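Local coordinates for interferon-activable protein 202 (Mus musculus, PDB 4JBJ) that binds double-stranded DNA without sequence specificity through its first HIN-200 domain, the part described here, and prevents activation of the AIM2 inflammasome, at residues K4-K9 with I83-T88; R51-N56 with G123-G128; V129-K134 with G169-L174; I142-K147 with H162-E167. All blocks are in the same frame, centred on the assembly; numbering follows the deposited sequence.

Contact 1: residues K4-K9 with I83-T88; sequences KKNISK and INETAT
Asn-84, which follows strand 80-83, reaches toward the N-terminal arm and meets Lys-5 and Ile-7 there. Its CG stands between the backbone N and the carbonyl carbon (chi1 66°), a torsion that turns the flat amide out to the arm while keeping it close to its own backbone. ND2 gives a weak hydrogen bond to Lys-5 O (3.3 Å) and a second bond to Pro-3 O, so one nitrogen serves two carbonyls of the arm. OD1 points back and receives a weak bond from Thr-86 N (3.2 Å), forming an Asx turn over the type I turn that runs from Asn-84 to Ala-87. Across the amide, at about a right angle, lies Ile-7, with CD1 3.8 Å from Asn-84 CG and CG1 3.7 Å from Asn-84 ND2; Phe-75 touches both residues. Glu-85 sends its carboxylate toward the arm, but OE2 stays 6.6 Å from Lys-5 NZ, at most a weak, long-range attraction. Thr-86 adds OG1, which also bonds to Pro-3 O. The arm itself makes a type II turn from Lys-4 to Ile-7, in which Asn-6 takes a positive phi that asparagine tolerates well. With an alanine at the place of Asn-84, Pro-3 O and Lys-5 O would probably lose a donor and Thr-86 N its side-chain acceptor. The chemistry implies a join made mainly between side-chain donors and arm carbonyls, with modest apolar cover, fastening the arm at the surface beside the first OB fold.

Contact 2: residues R51-N56 with G123-G128; sequences RVKVFN and GTLIYG
Arg-51 sets its CG beside the backbone N, opposite the carbonyl carbon (chi1 -80°), and then runs extended to NE; Tyr-127 has the same kind of first torsion, and the two side chains slide past each other in opposite directions. Arg-51 CD therefore lies over one face of the phenol, 3.6 Å from the Tyr-127 ring centroid, in a CH-pi contact displaced toward CD1. The guanidinium carries on past the ring in a nearly parallel plane, 18° away, with its face over Tyr-127 CB and NE 3.8 Å from Tyr-127 CG. A long arginine suits this place because its methylenes can lie against the aromatic while its flat charged end continues along the tyrosine toward CB. Lys-53, extended beyond CG, passes the far end of the ring: CE is 3.8 Å from Tyr-127 OH, and NZ comes within 3.5 Å of Leu-125 CD1. That ammonium is hydrogen-bonded to Ser-176 and His-193 of the second fold, which probably eases its burial. His-40, which mediates the interaction with TP53BP1, touches both Lys-53 and Tyr-127. Strands 51-54 and 125-128, from the separate sheets of the tandem OB folds, cross at 104° with their axes 10.6 Å apart at the closest point. Between these two segments the seam is made by side chains: an arginine methylene lies on the aromatic face, while the lysine's end passes the phenol oxygen and a leucine methyl.

Contact 3: residues V129-K134 with G169-L174; sequences VFAVEK and GDKLQL
Val-132 is served by two successive residues of the neighbouring segment 169-174: its N donates to Asp-170 O (2.9 Å) while its O accepts from Gly-169 N (2.7 Å). The antiparallel ladder is thus carried beyond strand 171-174 into the loop before it, where Gly-169 has the positive phi that a residue without a side chain adopts easily. Phe-130 and Leu-172 form a hydrogen-bonded pair, Phe-130 N to Leu-172 O and Leu-172 N to Phe-130 O both 2.9 Å, the second almost straight at 178°. Non-hydrogen-bonded pairs, Val-129 with Gln-173 and Ala-131 with Lys-171, flank it.

The face of Phe-130 and Leu-172 is buried and apolar. Val-132 has CG1 anti to its backbone N (chi1 175°), which turns CG2 toward Leu-172, 3.7 Å from its CD1; the Phe-130 ring brings CE2 to 4.0 Å from Leu-174 CD2. On the other face Val-129 CG2 crosses the stem of Gln-173 at a slant, 3.7 Å from Gln-173 CG, and the polar ends of glutamine and lysine suit a more exposed surface.

Both strands belong to the curled sheet of the second OB fold of this HIN domain. On its other edge strand 125-137 pairs with strand 142-147, Glu-133 and Lys-134 both facing Lys-145 in a classic beta bulge. Ile-146 packs on Phe-130, and Thr-111, between helices 102-109 and 114-117, bonds through OG1 to Val-129 N.

Contact 4: residues I142-K147 with H162-E167; sequences ITFKIK and HNINYE
Tyr-166 O lies at the edge of the Phe-144 ring, near its plane and 4.1 Å from Phe-144 CE1, and accepts a hydrogen bond from Lys-135 NZ of strand 125-137. That ammonium, outside both segments, is shared with Glu-167 OE1, to which it forms a salt bridge. Next to this, Ile-164 approaches Phe-144 end-on: its CD1 sits in the plane of the ring, 3.5 Å from Phe-144 CZ. The methyl gets there because Ile-164 CG1 stands between the backbone N and the carbonyl carbon (chi1 70°), and it also touches Ile-142 CD1 at 3.6 Å.

Residues 162-167 belong to the connection between strands 152-157 and 171-180, where a classical OB fold often carries a helix that closes one end of the barrel; here an irregular loop packs on strand 142-147 instead. A branched aliphatic residue fits this place: Ile-142 CG2 lies over a face of Phe-144, while the longer CG1-CD1 branch serves both His-162 and Ile-164. CG1 rests over the centre of the imidazole in a CH-pi contact, 3.6 Å from the His-162 centroid and 14° off the ring normal. His-162 NE2 is bonded to Asn-138 O, which helps fix the rotation of the ring. Replacing His-162 by an alanine would probably uncover the Ile-142 side chain and leave Asn-138 O without this partner. Tyr-166 OH is bonded to Gly-198 N, with Leu-172 and Ile-196 against its side chain.

In the fold
Contacts 1 and 2 meet in the first OB fold, where the backbone of Ile-83 pairs with Lys-53 and Phe-55; their centres are 14 Å apart. Contact 2 then crosses to the second fold, and strand 125-137 carries it into contact 3, with Gly-128 O 2.7 Å from Leu-174 N. Contacts 3 and 4, centres 8 Å apart, share the second barrel: both segments of contact 4 fall, along the chain, between the two of contact 3, and strand 142-147 lies in the same sheet. Contact 1 lies about 31 Å from contact 3, centre to centre, across the middle of the chain. His-40, the TP53BP1 site, is closest to contact 2, about 4 Å from Tyr-127 between side chains.

Contact 1: residues K4-K9 with I83-T88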
loop_
_atom_site.group_PDB
_atom_site.type_symbol
_atom_site.label_atom_id
_atom_site.label_comp_id
_atom_site.label_asym_id
_atom_site.label_seq_id
_atom_site.Cartn_x
_atom_site.Cartn_y
_atom_site.Cartn_z
ATOM N N LYS A 4 9.986 5.132 -16.598
ATOM C CA LYS A 4 9.922 4.307 -15.396
ATOM C C LYS A 4 10.456 5.034 -14.173
ATOM O O LYS A 4 11.043 4.419 -13.280
ATOM C CB LYS A 4 10.715 3.021 -15.617
ATOM C CG LYS A 4 10.096 2.122 -16.673
ATOM C CD LYS A 4 11.022 1.004 -17.098
ATOM C CE LYS A 4 11.368 0.107 -15.931
ATOM N NZ LYS A 4 12.038 -1.158 -16.371
ATOM N N LYS A 5 10.269 6.349 -14.151
ATOM C CA LYS A 5 10.677 7.158 -13.013
ATOM C C LYS A 5 9.822 6.824 -11.796
ATOM O O LYS A 5 8.615 6.596 -11.922
ATOM C CB LYS A 5 10.574 8.650 -13.333
ATOM C CG LYS A 5 11.191 9.534 -12.263
ATOM C CD LYS A 5 11.033 11.009 -12.575
ATOM C CE LYS A 5 11.536 11.854 -11.413
ATOM N NZ LYS A 5 11.949 13.217 -11.834
ATOM N N ASN A 6 10.459 6.779 -10.628
ATOM C CA ASN A 6 9.782 6.489 -9.361
ATOM C C ASN A 6 9.167 5.088 -9.296
ATOM O O ASN A 6 8.532 4.726 -8.306
ATOM C CB ASN A 6 8.722 7.554 -9.044
ATOM C CG ASN A 6 9.310 8.952 -8.918
ATOM O OD1 ASN A 6 10.509 9.122 -8.690
ATOM N ND2 ASN A 6 8.461 9.961 -9.068
ATOM N N ILE A 7 9.375 4.298 -10.345
ATOM C CA ILE A 7 8.830 2.946 -10.418
ATOM C C ILE A 7 9.812 1.944 -9.806
ATOM O O ILE A 7 11.002 2.004 -10.093
ATOM C CB ILE A 7 8.555 2.553 -11.889
ATOM C CG1 ILE A 7 7.600 3.559 -12.530
ATOM C CG2 ILE A 7 7.966 1.155 -11.975
ATOM C CD1 ILE A 7 6.194 3.509 -11.955
ATOM N N SER A 8 9.326 1.061 -8.932
ATOM C CA SER A 8 10.171 0.056 -8.301
ATOM C C SER A 8 10.752 -0.814 -9.413
ATOM O O SER A 8 10.134 -0.973 -10.455
ATOM C CB SER A 8 9.347 -0.798 -7.333
ATOM O OG SER A 8 8.567 -0.002 -6.450
ATOM N N LYS A 9 11.937 -1.369 -9.224
ATOM C CA LYS A 9 12.516 -2.195 -10.279
ATOM C C LYS A 9 11.936 -3.617 -10.214
ATOM O O LYS A 9 11.604 -4.136 -9.134
ATOM C CB LYS A 9 14.047 -2.197 -10.215
ATOM C CG LYS A 9 14.745 -2.820 -11.430
ATOM C CD LYS A 9 13.994 -2.503 -12.681
ATOM C CE LYS A 9 14.389 -3.462 -13.767
ATOM N NZ LYS A 9 14.136 -2.812 -15.071
ATOM N N ILE A 83 1.657 3.467 -10.676
ATOM C CA ILE A 83 1.215 4.401 -11.697
ATOM C C ILE A 83 2.042 5.678 -11.657
ATOM O O ILE A 83 2.193 6.297 -10.601
ATOM C CB ILE A 83 -0.267 4.778 -11.489
ATOM C CG1 ILE A 83 -1.131 3.521 -11.357
ATOM C CG2 ILE A 83 -0.759 5.665 -12.619
ATOM C CD1 ILE A 83 -2.620 3.806 -11.294
ATOM N N ASN A 84 2.596 6.058 -12.804
ATOM C CA ASN A 84 3.269 7.344 -12.924
ATOM C C ASN A 84 2.775 8.155 -14.120
ATOM O O ASN A 84 1.661 7.954 -14.607
ATOM C CB ASN A 84 4.792 7.166 -12.976
ATOM C CG ASN A 84 5.259 6.439 -14.225
ATOM O OD1 ASN A 84 4.470 5.804 -14.921
ATOM N ND2 ASN A 84 6.554 6.529 -14.511
ATOM N N GLU A 85 3.620 9.066 -14.591
ATOM C CA GLU A 85 3.269 9.991 -15.662
ATOM C C GLU A 85 3.163 9.268 -17.003
ATOM O O GLU A 85 2.545 9.766 -17.947
ATOM C CB GLU A 85 4.301 11.123 -15.737
ATOM C CG GLU A 85 5.571 10.889 -14.910
ATOM C CD GLU A 85 5.351 11.039 -13.409
ATOM O OE1 GLU A 85 4.454 11.811 -13.008
ATOM O OE2 GLU A 85 6.068 10.372 -12.632
ATOM N N THR A 86 3.767 8.087 -17.072
ATOM C CA THR A 86 3.749 7.270 -18.276
ATOM C C THR A 86 2.342 6.732 -18.517
ATOM O O THR A 86 1.913 6.552 -19.658
ATOM C CB THR A 86 4.730 6.091 -18.138
ATOM O OG1 THR A 86 6.033 6.589 -17.820
ATOM C CG2 THR A 86 4.786 5.266 -19.418
ATOM N N ALA A 87 1.621 6.493 -17.430
ATOM C CA ALA A 87 0.310 5.865 -17.509
ATOM C C ALA A 87 -0.755 6.801 -18.072
ATOM O O ALA A 87 -0.678 8.021 -17.918
ATOM C CB ALA A 87 -0.112 5.350 -16.143
ATOM N N THR A 88 -1.749 6.211 -18.728
ATOM C CA THR A 88 -2.935 6.940 -19.152
ATOM C C THR A 88 -4.075 6.523 -18.233
ATOM O O THR A 88 -4.426 5.346 -18.164
ATOM C CB THR A 88 -3.301 6.625 -20.617
ATOM O OG1 THR A 88 -2.268 7.101 -21.490
ATOM C CG2 THR A 88 -4.623 7.280 -20.998
#

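Contact 2: residues R51-N56 with G123-G128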
loop_
_atom_site.group_PDB
_atom_site.type_symbol
_atom_site.label_atom_id
_atom_site.label_comp_id
_atom_site.label_asym_id
_atom_site.label_seq_id
_atom_site.Cartn_x
_atom_site.Cartn_y
_atom_site.Cartn_z
ATOM N N ARG A 51 -3.546 -3.471 -4.948
ATOM C CA ARG A 51 -3.016 -2.336 -4.217
ATOM C C ARG A 51 -2.208 -1.497 -5.192
ATOM O O ARG A 51 -1.455 -2.022 -6.023
ATOM C CB ARG A 51 -2.168 -2.802 -3.045
ATOM C CG ARG A 51 -3.012 -3.217 -1.860
ATOM C CD ARG A 51 -2.247 -4.155 -0.984
ATOM N NE ARG A 51 -3.103 -4.873 -0.049
ATOM C CZ ARG A 51 -2.812 -6.075 0.437
ATOM N NH1 ARG A 51 -1.694 -6.683 0.070
ATOM N NH2 ARG A 51 -3.633 -6.671 1.286
ATOM N N VAL A 52 -2.372 -0.186 -5.079
ATOM C CA VAL A 52 -1.839 0.741 -6.059
ATOM C C VAL A 52 -1.043 1.854 -5.398
ATOM O O VAL A 52 -1.440 2.386 -4.361
ATOM C CB VAL A 52 -2.980 1.367 -6.897
ATOM C CG1 VAL A 52 -2.432 2.312 -7.949
ATOM C CG2 VAL A 52 -3.821 0.287 -7.548
ATOM N N LYS A 53 0.096 2.180 -6.000
ATOM C CA LYS A 53 0.905 3.315 -5.590
ATOM C C LYS A 53 0.899 4.308 -6.740
ATOM O O LYS A 53 1.252 3.960 -7.864
ATOM C CB LYS A 53 2.341 2.876 -5.307
ATOM C CG LYS A 53 2.486 1.855 -4.187
ATOM C CD LYS A 53 3.932 1.385 -4.076
ATOM C CE LYS A 53 4.132 0.511 -2.847
ATOM N NZ LYS A 53 5.527 0.003 -2.759
ATOM N N VAL A 54 0.496 5.543 -6.460
ATOM C CA VAL A 54 0.382 6.558 -7.500
ATOM C C VAL A 54 1.370 7.694 -7.250
ATOM O O VAL A 54 1.384 8.291 -6.173
ATOM C CB VAL A 54 -1.048 7.124 -7.566
ATOM C CG1 VAL A 54 -1.218 8.004 -8.793
ATOM C CG2 VAL A 54 -2.065 5.994 -7.574
ATOM N N PHE A 55 2.201 7.981 -8.247
ATOM C CA PHE A 55 3.266 8.969 -8.097
ATOM C C PHE A 55 3.014 10.228 -8.925
ATOM O O PHE A 55 3.891 11.083 -9.059
ATOM C CB PHE A 55 4.619 8.354 -8.461
ATOM C CG PHE A 55 4.944 7.108 -7.686
ATOM C CD1 PHE A 55 5.454 7.184 -6.399
ATOM C CD2 PHE A 55 4.731 5.856 -8.245
ATOM C CE1 PHE A 55 5.748 6.032 -5.683
ATOM C CE2 PHE A 55 5.023 4.703 -7.537
ATOM C CZ PHE A 55 5.532 4.791 -6.255
ATOM N N ASN A 56 1.810 10.335 -9.476
ATOM C CA ASN A 56 1.408 11.525 -10.213
ATOM C C ASN A 56 0.264 12.210 -9.474
ATOM O O ASN A 56 -0.858 11.701 -9.445
ATOM C CB ASN A 56 0.972 11.144 -11.631
ATOM C CG ASN A 56 0.750 12.355 -12.525
ATOM O OD1 ASN A 56 0.767 13.500 -12.067
ATOM N ND2 ASN A 56 0.544 12.105 -13.814
ATOM N N GLY A 123 9.848 -10.081 1.742
ATOM C CA GLY A 123 9.813 -9.047 0.728
ATOM C C GLY A 123 8.392 -8.671 0.355
ATOM O O GLY A 123 8.170 -7.726 -0.401
ATOM N N THR A 124 7.427 -9.413 0.892
ATOM C CA THR A 124 6.016 -9.133 0.640
ATOM C C THR A 124 5.603 -7.835 1.318
ATOM O O THR A 124 5.911 -7.613 2.491
ATOM C CB THR A 124 5.116 -10.259 1.178
ATOM O OG1 THR A 124 5.534 -11.516 0.629
ATOM C CG2 THR A 124 3.658 -10.005 0.809
ATOM N N LEU A 125 4.903 -6.982 0.578
ATOM C CA LEU A 125 4.414 -5.724 1.126
ATOM C C LEU A 125 3.176 -5.978 1.981
ATOM O O LEU A 125 2.225 -6.627 1.541
ATOM C CB LEU A 125 4.108 -4.734 -0.001
ATOM C CG LEU A 125 5.326 -4.338 -0.843
ATOM C CD1 LEU A 125 4.965 -3.316 -1.911
ATOM C CD2 LEU A 125 6.432 -3.806 0.053
ATOM N N ILE A 126 3.200 -5.469 3.208
ATOM C CA ILE A 126 2.152 -5.761 4.177
ATOM C C ILE A 126 1.251 -4.557 4.431
ATOM O O ILE A 126 1.718 -3.477 4.792
ATOM C CB ILE A 126 2.749 -6.236 5.514
ATOM C CG1 ILE A 126 3.676 -7.432 5.283
ATOM C CG2 ILE A 126 1.642 -6.597 6.497
ATOM C CD1 ILE A 126 2.985 -8.631 4.648
ATOM N N TYR A 127 -0.047 -4.756 4.222
ATOM C CA TYR A 127 -1.056 -3.746 4.512
ATOM C C TYR A 127 -2.005 -4.302 5.563
ATOM O O TYR A 127 -2.324 -5.493 5.548
ATOM C CB TYR A 127 -1.832 -3.409 3.240
ATOM C CG TYR A 127 -1.015 -2.695 2.186
ATOM C CD1 TYR A 127 -0.087 -3.384 1.416
ATOM C CD2 TYR A 127 -1.206 -1.346 1.928
ATOM C CE1 TYR A 127 0.654 -2.741 0.444
ATOM C CE2 TYR A 127 -0.473 -0.694 0.954
ATOM C CZ TYR A 127 0.456 -1.396 0.215
ATOM O OH TYR A 127 1.189 -0.757 -0.758
ATOM N N GLY A 128 -2.463 -3.449 6.474
ATOM C CA GLY A 128 -3.421 -3.883 7.473
ATOM C C GLY A 128 -3.579 -2.938 8.647
ATOM O O GLY A 128 -2.819 -1.980 8.804
#

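Contact 3: residues V129-K134 with G169-L174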
loop_
_atom_site.group_PDB
_atom_site.type_symbol
_atom_site.label_atom_id
_atom_site.label_comp_id
_atom_site.label_asym_id
_atom_site.label_seq_id
_atom_site.Cartn_x
_atom_site.Cartn_y
_atom_site.Cartn_z
ATOM N N VAL A 129 -4.577 -3.225 9.477
ATOM C CA VAL A 129 -4.849 -2.447 10.678
ATOM C C VAL A 129 -4.581 -3.314 11.904
ATOM O O VAL A 129 -5.159 -4.389 12.051
ATOM C CB VAL A 129 -6.313 -1.970 10.707
ATOM C CG1 VAL A 129 -6.543 -1.021 11.872
ATOM C CG2 VAL A 129 -6.678 -1.302 9.390
ATOM N N PHE A 130 -3.693 -2.848 12.777
ATOM C CA PHE A 130 -3.243 -3.649 13.908
ATOM C C PHE A 130 -3.262 -2.843 15.204
ATOM O O PHE A 130 -3.025 -1.637 15.196
ATOM C CB PHE A 130 -1.822 -4.152 13.654
ATOM C CG PHE A 130 -1.614 -4.726 12.282
ATOM C CD1 PHE A 130 -1.937 -6.045 12.013
ATOM C CD2 PHE A 130 -1.089 -3.945 11.263
ATOM C CE1 PHE A 130 -1.742 -6.577 10.747
ATOM C CE2 PHE A 130 -0.892 -4.471 9.997
ATOM C CZ PHE A 130 -1.220 -5.788 9.739
ATOM N N ALA A 131 -3.535 -3.516 16.317
ATOM C CA ALA A 131 -3.498 -2.869 17.621
ATOM C C ALA A 131 -2.057 -2.783 18.107
ATOM O O ALA A 131 -1.252 -3.682 17.849
ATOM C CB ALA A 131 -4.352 -3.635 18.621
ATOM N N VAL A 132 -1.739 -1.707 18.819
ATOM C CA VAL A 132 -0.384 -1.495 19.311
ATOM C C VAL A 132 -0.253 -1.905 20.775
ATOM O O VAL A 132 -0.906 -1.342 21.651
ATOM C CB VAL A 132 0.026 -0.011 19.187
ATOM C CG1 VAL A 132 1.399 0.221 19.804
ATOM C CG2 VAL A 132 0.011 0.425 17.731
ATOM N N GLU A 133 0.590 -2.902 21.021
ATOM C CA GLU A 133 0.869 -3.395 22.365
ATOM C C GLU A 133 1.980 -2.616 23.049
ATOM O O GLU A 133 1.875 -2.272 24.225
ATOM C CB GLU A 133 1.273 -4.870 22.337
ATOM C CG GLU A 133 1.254 -5.518 23.718
ATOM C CD GLU A 133 1.986 -6.846 23.761
ATOM O OE1 GLU A 133 1.785 -7.678 22.852
ATOM O OE2 GLU A 133 2.765 -7.055 24.717
ATOM N N LYS A 134 3.053 -2.350 22.309
ATOM C CA LYS A 134 4.259 -1.792 22.910
ATOM C C LYS A 134 5.071 -0.930 21.942
ATOM O O LYS A 134 5.069 -1.164 20.732
ATOM C CB LYS A 134 5.113 -2.941 23.458
ATOM C CG LYS A 134 6.358 -2.537 24.212
ATOM C CD LYS A 134 7.028 -3.756 24.835
ATOM C CE LYS A 134 6.092 -4.455 25.811
ATOM N NZ LYS A 134 6.758 -5.583 26.517
ATOM N N GLY A 169 -2.073 0.812 22.878
ATOM C CA GLY A 169 -3.512 0.630 22.896
ATOM C C GLY A 169 -4.209 1.287 21.721
ATOM O O GLY A 169 -5.412 1.113 21.531
ATOM N N ASP A 170 -3.452 2.036 20.925
ATOM C CA ASP A 170 -4.014 2.698 19.753
ATOM C C ASP A 170 -4.038 1.727 18.577
ATOM O O ASP A 170 -3.464 0.640 18.651
ATOM C CB ASP A 170 -3.236 3.970 19.402
ATOM C CG ASP A 170 -3.494 5.103 20.380
ATOM O OD1 ASP A 170 -4.488 5.838 20.190
ATOM O OD2 ASP A 170 -2.704 5.262 21.333
ATOM N N LYS A 171 -4.686 2.128 17.491
ATOM C CA LYS A 171 -4.796 1.272 16.319
ATOM C C LYS A 171 -4.096 1.927 15.139
ATOM O O LYS A 171 -4.334 3.093 14.828
ATOM C CB LYS A 171 -6.266 1.019 15.979
ATOM C CG LYS A 171 -6.814 -0.274 16.563
ATOM C CD LYS A 171 -8.253 -0.517 16.143
ATOM C CE LYS A 171 -8.734 -1.883 16.607
ATOM N NZ LYS A 171 -8.517 -2.083 18.065
ATOM N N LEU A 172 -3.227 1.164 14.486
ATOM C CA LEU A 172 -2.406 1.685 13.407
ATOM C C LEU A 172 -2.834 1.061 12.094
ATOM O O LEU A 172 -3.049 -0.146 12.017
ATOM C CB LEU A 172 -0.935 1.345 13.657
ATOM C CG LEU A 172 -0.021 2.452 14.178
ATOM C CD1 LEU A 172 -0.673 3.156 15.348
ATOM C CD2 LEU A 172 1.327 1.876 14.578
ATOM N N GLN A 173 -2.958 1.877 11.057
ATOM C CA GLN A 173 -3.169 1.334 9.726
ATOM C C GLN A 173 -1.867 1.449 8.950
ATOM O O GLN A 173 -1.283 2.529 8.848
ATOM C CB GLN A 173 -4.318 2.031 9.002
ATOM C CG GLN A 173 -4.685 1.361 7.688
ATOM C CD GLN A 173 -5.831 2.043 6.981
ATOM O OE1 GLN A 173 -6.443 2.966 7.517
ATOM N NE2 GLN A 173 -6.127 1.596 5.766
ATOM N N LEU A 174 -1.416 0.324 8.408
ATOM C CA LEU A 174 -0.110 0.254 7.768
ATOM C C LEU A 174 -0.215 0.154 6.250
ATOM O O LEU A 174 -1.150 -0.441 5.713
ATOM C CB LEU A 174 0.681 -0.931 8.330
ATOM C CG LEU A 174 1.584 -0.671 9.541
ATOM C CD1 LEU A 174 0.820 -0.072 10.711
ATOM C CD2 LEU A 174 2.268 -1.958 9.969
#

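Contact 4: residues I142-K147 with H162-E167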
loop_
_atom_site.group_PDB
_atom_site.type_symbol
_atom_site.label_atom_id
_atom_site.label_comp_id
_atom_site.label_asym_id
_atom_site.label_seq_id
_atom_site.Cartn_x
_atom_site.Cartn_y
_atom_site.Cartn_z
ATOM N N ILE A 142 11.835 3.903 15.504
ATOM C CA ILE A 142 10.745 3.614 16.423
ATOM C C ILE A 142 10.330 2.174 16.172
ATOM O O ILE A 142 10.046 1.796 15.043
ATOM C CB ILE A 142 9.528 4.516 16.145
ATOM C CG1 ILE A 142 9.913 5.991 16.298
ATOM C CG2 ILE A 142 8.378 4.170 17.073
ATOM C CD1 ILE A 142 8.811 6.955 15.931
ATOM N N THR A 143 10.281 1.371 17.226
ATOM C CA THR A 143 9.835 -0.004 17.078
ATOM C C THR A 143 8.501 -0.214 17.767
ATOM O O THR A 143 8.391 -0.108 18.986
ATOM C CB THR A 143 10.870 -1.007 17.628
ATOM O OG1 THR A 143 12.141 -0.765 17.012
ATOM C CG2 THR A 143 10.442 -2.440 17.337
ATOM N N PHE A 144 7.484 -0.500 16.966
ATOM C CA PHE A 144 6.182 -0.852 17.494
ATOM C C PHE A 144 6.119 -2.357 17.646
ATOM O O PHE A 144 6.794 -3.096 16.932
ATOM C CB PHE A 144 5.077 -0.404 16.540
ATOM C CG PHE A 144 5.001 1.082 16.352
ATOM C CD1 PHE A 144 4.320 1.870 17.265
ATOM C CD2 PHE A 144 5.597 1.691 15.260
ATOM C CE1 PHE A 144 4.241 3.239 17.099
ATOM C CE2 PHE A 144 5.522 3.060 15.087
ATOM C CZ PHE A 144 4.843 3.834 16.010
ATOM N N LYS A 145 5.321 -2.803 18.603
ATOM C CA LYS A 145 4.963 -4.201 18.689
ATOM C C LYS A 145 3.467 -4.240 18.463
ATOM O O LYS A 145 2.708 -3.748 19.288
ATOM C CB LYS A 145 5.307 -4.753 20.069
ATOM C CG LYS A 145 5.180 -6.258 20.196
ATOM C CD LYS A 145 5.434 -6.690 21.628
ATOM C CE LYS A 145 6.155 -8.023 21.684
ATOM N NZ LYS A 145 6.472 -8.408 23.086
ATOM N N ILE A 146 3.039 -4.806 17.340
ATOM C CA ILE A 146 1.612 -4.884 17.052
ATOM C C ILE A 146 1.119 -6.281 17.380
ATOM O O ILE A 146 1.863 -7.255 17.223
ATOM C CB ILE A 146 1.278 -4.527 15.589
ATOM C CG1 ILE A 146 2.012 -5.457 14.627
ATOM C CG2 ILE A 146 1.624 -3.071 15.300
ATOM C CD1 ILE A 146 1.593 -5.311 13.177
ATOM N N LYS A 147 -0.128 -6.384 17.831
ATOM C CA LYS A 147 -0.643 -7.676 18.272
ATOM C C LYS A 147 -1.985 -8.074 17.665
ATOM O O LYS A 147 -2.797 -7.226 17.303
ATOM C CB LYS A 147 -0.763 -7.707 19.799
ATOM C CG LYS A 147 -1.917 -6.884 20.334
ATOM C CD LYS A 147 -2.463 -7.459 21.633
ATOM C CE LYS A 147 -1.374 -7.619 22.671
ATOM N NZ LYS A 147 -1.898 -7.965 24.020
ATOM N N HIS A 162 10.292 10.930 13.098
ATOM C CA HIS A 162 9.219 10.677 14.052
ATOM C C HIS A 162 8.193 11.811 14.079
ATOM O O HIS A 162 8.111 12.584 15.036
ATOM C CB HIS A 162 9.802 10.425 15.451
ATOM C CG HIS A 162 11.010 9.547 15.454
ATOM N ND1 HIS A 162 11.290 8.647 14.437
ATOM C CD2 HIS A 162 12.033 9.426 16.335
ATOM C CE1 HIS A 162 12.415 8.022 14.699
ATOM N NE2 HIS A 162 12.892 8.476 15.850
ATOM N N ASN A 163 7.410 11.882 13.004
ATOM C CA ASN A 163 6.321 12.839 12.865
ATOM C C ASN A 163 5.112 12.200 13.512
ATOM O O ASN A 163 4.189 12.870 13.980
ATOM C CB ASN A 163 6.039 13.166 11.393
ATOM C CG ASN A 163 4.637 13.726 11.169
ATOM O OD1 ASN A 163 3.672 12.974 11.013
ATOM N ND2 ASN A 163 4.523 15.050 11.149
ATOM N N ILE A 164 5.157 10.873 13.538
ATOM C CA ILE A 164 4.061 10.056 14.022
ATOM C C ILE A 164 3.874 10.205 15.526
ATOM O O ILE A 164 4.837 10.344 16.284
ATOM C CB ILE A 164 4.294 8.566 13.652
ATOM C CG1 ILE A 164 5.443 7.960 14.458
ATOM C CG2 ILE A 164 4.588 8.434 12.160
ATOM C CD1 ILE A 164 5.792 6.540 14.050
ATOM N N ASN A 165 2.612 10.208 15.943
ATOM C CA ASN A 165 2.258 10.376 17.345
ATOM C C ASN A 165 1.217 9.348 17.777
ATOM O O ASN A 165 0.080 9.694 18.098
ATOM C CB ASN A 165 1.746 11.795 17.606
ATOM C CG ASN A 165 2.702 12.862 17.106
ATOM O OD1 ASN A 165 3.758 13.095 17.697
ATOM N ND2 ASN A 165 2.335 13.519 16.013
ATOM N N TYR A 166 1.621 8.082 17.772
ATOM C CA TYR A 166 0.768 6.995 18.231
ATOM C C TYR A 166 1.440 6.273 19.390
ATOM O O TYR A 166 2.668 6.201 19.457
ATOM C CB TYR A 166 0.490 6.014 17.095
ATOM C CG TYR A 166 0.044 6.680 15.816
ATOM C CD1 TYR A 166 -1.182 7.326 15.740
ATOM C CD2 TYR A 166 0.847 6.662 14.685
ATOM C CE1 TYR A 166 -1.592 7.941 14.574
ATOM C CE2 TYR A 166 0.443 7.271 13.512
ATOM C CZ TYR A 166 -0.778 7.909 13.462
ATOM O OH TYR A 166 -1.186 8.518 12.298
ATOM N N GLU A 167 0.633 5.738 20.299
ATOM C CA GLU A 167 1.156 5.061 21.479
ATOM C C GLU A 167 0.381 3.774 21.750
ATOM O O GLU A 167 -0.460 3.366 20.948
ATOM C CB GLU A 167 1.096 5.995 22.694
ATOM C CG GLU A 167 2.175 5.751 23.745
ATOM C CD GLU A 167 3.576 6.021 23.228
ATOM O OE1 GLU A 167 3.717 6.779 22.246
ATOM O OE2 GLU A 167 4.537 5.471 23.804
#